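Side-chain contact in GTP-binding protein (Sulfolobus solfataricus P2, PDB 2QTF), which hydrolyses GTP and associates with the 50S ribosomal subunit, with a possible role in protein synthesis or ribosome biogenesis: residues F41-Y45 with D46-Q50. Residues are numbered along the deposited sequence; the frame is centred on the assembly and turned at random.
Sequences FYIQY and DKLQQ. With ACT (acetate ion), chain I.
The amide of Q49 lies over one face of the Y45 ring, an i to i+4 pairing in which side chains pack over the same turn that the backbone closes. Its NE2 sits off-centre, 3.3 Å from Y45 CE1, with amide and ring planes 39° apart. Y45 extends its ring beneath that amide because CG stands anti to the backbone N (chi1 -177°). Q49 OE1 accepts a hydrogen bond from K52 NZ, and a water on Y45 OH reaches it weakly.

On the buried side L48 divides its two methyls between loop residues, meeting each side chain at about a right angle: CD2 touches F41 CD1 at 3.4 Å, and CD1 meets I43 CD1 at 3.8 Å. L60 of strand 59-62 adjoins both I43 and L48.

K47, bent at chi2 and chi3, brings NZ to Q50 OE1, a 2.7 Å hydrogen bond in the carbonyl plane, and hydrogen-bonds Y31 OH as well; an alanine here would probably leave both oxygens without this partner and the Q50 amide freer to turn.

Backbone hydrogen bonds from L48 N to Q44 O (3.0 Å) and from Q49 N to Y45 O close the turn. This is the N-terminal start of helix 45-52, with Q44 as N-cap, seated against the parallel sheet of the N-terminal domain.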
ATOM      1  N   PHE A  41      11.156  21.668 -15.291  1.00 27.38           N
ATOM      2  CA  PHE A  41      11.369  20.235 -15.132  1.00 26.60           C
ATOM      3  C   PHE A  41      11.256  19.772 -13.715  1.00 26.20           C
ATOM      4  O   PHE A  41      11.468  18.577 -13.407  1.00 25.68           O
ATOM      5  CB  PHE A  41      12.769  19.918 -15.636  1.00 27.70           C
ATOM      6  CG  PHE A  41      12.972  20.315 -17.093  1.00 24.75           C
ATOM      7  CD1 PHE A  41      12.417  19.549 -18.122  1.00 24.56           C
ATOM      8  CD2 PHE A  41      13.707  21.477 -17.391  1.00 25.61           C
ATOM      9  CE1 PHE A  41      12.605  19.894 -19.543  1.00 26.26           C
ATOM     10  CE2 PHE A  41      13.904  21.856 -18.721  1.00 22.22           C
ATOM     11  CZ  PHE A  41      13.363  21.065 -19.831  1.00 21.09           C
ATOM     12  N   TYR A  42      11.012  20.724 -12.830  1.00 25.23           N
ATOM     13  CA  TYR A  42      10.946  20.420 -11.363  1.00 25.93           C
ATOM     14  C   TYR A  42      12.322  19.993 -10.805  1.00 24.94           C
ATOM     15  O   TYR A  42      12.979  20.718  -9.963  1.00 23.38           O
ATOM     16  CB  TYR A  42       9.818  19.322 -11.034  1.00 27.37           C
ATOM     17  CG  TYR A  42       9.691  19.162  -9.537  1.00 25.97           C
ATOM     18  CD1 TYR A  42       9.029  20.138  -8.794  1.00 30.63           C
ATOM     19  CD2 TYR A  42      10.378  18.232  -8.882  1.00 25.44           C
ATOM     20  CE1 TYR A  42       8.992  20.068  -7.421  1.00 29.42           C
ATOM     21  CE2 TYR A  42      10.350  18.107  -7.473  1.00 28.90           C
ATOM     22  CZ  TYR A  42       9.676  19.059  -6.771  1.00 28.00           C
ATOM     23  OH  TYR A  42       9.662  18.996  -5.412  1.00 34.03           O
ATOM     24  N   ILE A  43      12.790  18.803 -11.211  1.00 22.25           N
ATOM     25  CA  ILE A  43      14.130  18.422 -10.845  1.00 24.02           C
ATOM     26  C   ILE A  43      15.150  19.183 -11.750  1.00 23.91           C
ATOM     27  O   ILE A  43      14.741  19.794 -12.710  1.00 23.27           O
ATOM     28  CB  ILE A  43      14.392  16.861 -10.901  1.00 25.22           C
ATOM     29  CG1 ILE A  43      14.247  16.352 -12.292  1.00 26.01           C
ATOM     30  CG2 ILE A  43      13.350  16.119  -9.897  1.00 22.69           C
ATOM     31  CD1 ILE A  43      14.791  14.846 -12.482  1.00 26.61           C
ATOM     32  N   GLN A  44      16.429  19.095 -11.444  1.00 23.44           N
ATOM     33  CA  GLN A  44      17.428  19.852 -12.207  1.00 28.53           C
ATOM     34  C   GLN A  44      17.634  19.207 -13.569  1.00 29.07           C
ATOM     35  O   GLN A  44      17.441  17.982 -13.742  1.00 24.59           O
ATOM     36  CB  GLN A  44      18.741  19.960 -11.389  1.00 29.31           C
ATOM     37  CG  GLN A  44      18.613  20.977 -10.076  1.00 38.00           C
ATOM     38  CD  GLN A  44      17.698  22.284 -10.218  1.00 47.82           C
ATOM     39  OE1 GLN A  44      17.827  23.080 -11.169  1.00 43.05           O
ATOM     40  NE2 GLN A  44      16.717  22.453  -9.267  1.00 50.39           N
ATOM     41  N   TYR A  45      17.920  20.050 -14.581  1.00 26.82           N
ATOM     42  CA  TYR A  45      17.975  19.565 -15.920  1.00 26.26           C
ATOM     43  C   TYR A  45      19.063  18.530 -16.116  1.00 24.85           C
ATOM     44  O   TYR A  45      18.881  17.539 -16.794  1.00 24.12           O
ATOM     45  CB  TYR A  45      18.196  20.771 -16.800  1.00 25.28           C
ATOM     46  CG  TYR A  45      18.209  20.488 -18.292  1.00 26.54           C
ATOM     47  CD1 TYR A  45      17.015  20.270 -18.982  1.00 24.99           C
ATOM     48  CD2 TYR A  45      19.438  20.527 -19.043  1.00 26.61           C
ATOM     49  CE1 TYR A  45      17.007  20.084 -20.321  1.00 28.84           C
ATOM     50  CE2 TYR A  45      19.429  20.292 -20.427  1.00 27.73           C
ATOM     51  CZ  TYR A  45      18.220  20.139 -21.084  1.00 25.22           C
ATOM     52  OH  TYR A  45      18.045  19.911 -22.461  1.00 25.00           O
ATOM     53  N   ASP A  46      20.213  18.719 -15.500  1.00 25.15           N
ATOM     54  CA  ASP A  46      21.280  17.751 -15.678  1.00 25.94           C
ATOM     55  C   ASP A  46      20.918  16.379 -15.018  1.00 25.94           C
ATOM     56  O   ASP A  46      21.204  15.335 -15.591  1.00 23.15           O
ATOM     57  CB  ASP A  46      22.611  18.225 -15.087  1.00 27.49           C
ATOM     58  CG  ASP A  46      22.520  18.716 -13.640  1.00 31.79           C
ATOM     59  OD1 ASP A  46      21.534  18.578 -12.878  1.00 33.80           O
ATOM     60  OD2 ASP A  46      23.541  19.274 -13.185  1.00 38.79           O
ATOM     61  N   LYS A  47      20.318  16.396 -13.834  1.00 23.72           N
ATOM     62  CA  LYS A  47      19.837  15.128 -13.269  1.00 26.43           C
ATOM     63  C   LYS A  47      18.807  14.436 -14.200  1.00 24.26           C
ATOM     64  O   LYS A  47      18.784  13.202 -14.404  1.00 24.89           O
ATOM     65  CB  LYS A  47      19.300  15.409 -11.826  1.00 26.05           C
ATOM     66  CG  LYS A  47      18.991  14.151 -11.111  1.00 32.24           C
ATOM     67  CD  LYS A  47      20.112  13.123 -11.075  1.00 33.08           C
ATOM     68  CE  LYS A  47      21.264  13.491 -10.123  1.00 34.96           C
ATOM     69  NZ  LYS A  47      22.273  12.284  -9.922  1.00 34.28           N
ATOM     70  N   LEU A  48      17.929  15.229 -14.763  1.00 23.18           N
ATOM     71  CA  LEU A  48      16.941  14.670 -15.707  1.00 23.93           C
ATOM     72  C   LEU A  48      17.629  13.995 -16.906  1.00 23.51           C
ATOM     73  O   LEU A  48      17.187  12.946 -17.401  1.00 20.66           O
ATOM     74  CB  LEU A  48      16.013  15.797 -16.168  1.00 23.90           C
ATOM     75  CG  LEU A  48      14.779  15.395 -17.034  1.00 25.44           C
ATOM     76  CD1 LEU A  48      14.060  14.218 -16.183  1.00 29.07           C
ATOM     77  CD2 LEU A  48      13.875  16.617 -17.061  1.00 29.33           C
ATOM     78  N   GLN A  49      18.719  14.605 -17.385  1.00 23.64           N
ATOM     79  CA  GLN A  49      19.473  14.034 -18.529  1.00 24.90           C
ATOM     80  C   GLN A  49      20.143  12.770 -18.107  1.00 21.24           C
ATOM     81  O   GLN A  49      20.187  11.792 -18.876  1.00 23.31           O
ATOM     82  CB  GLN A  49      20.556  14.981 -19.156  1.00 24.59           C
ATOM     83  CG  GLN A  49      19.976  16.298 -19.668  1.00 25.23           C
ATOM     84  CD  GLN A  49      18.806  16.129 -20.570  1.00 28.20           C
ATOM     85  OE1 GLN A  49      18.849  15.355 -21.522  1.00 31.91           O
ATOM     86  NE2 GLN A  49      17.711  16.830 -20.279  1.00 29.72           N
ATOM     87  N   GLN A  50      20.633  12.716 -16.905  1.00 21.50           N
ATOM     88  CA  GLN A  50      21.264  11.488 -16.475  1.00 23.45           C
ATOM     89  C   GLN A  50      20.255  10.351 -16.433  1.00 23.86           C
ATOM     90  O   GLN A  50      20.504   9.217 -16.886  1.00 23.89           O
ATOM     91  CB  GLN A  50      21.793  11.620 -15.015  1.00 23.53           C
ATOM     92  CG  GLN A  50      23.147  12.150 -14.899  1.00 34.10           C
ATOM     93  CD  GLN A  50      23.421  12.727 -13.540  1.00 45.14           C
ATOM     94  OE1 GLN A  50      23.055  12.140 -12.539  1.00 46.80           O
ATOM     95  NE2 GLN A  50      24.048  13.925 -13.505  1.00 53.60           N
TER
HETATM   96  C   ACT I 602      25.168  14.955 -10.586  1.00 28.29           C
HETATM   97  O   ACT I 602      25.603  15.799  -9.944  1.00 25.85           O
HETATM   98  OXT ACT I 602      24.139  15.210 -11.548  1.00 35.23           O
HETATM   99  CH3 ACT I 602      25.964  13.856 -10.059  1.00 22.51           C
HETATM  100  O   HOH W   1      19.396  17.924 -23.684  1.00 40.69           O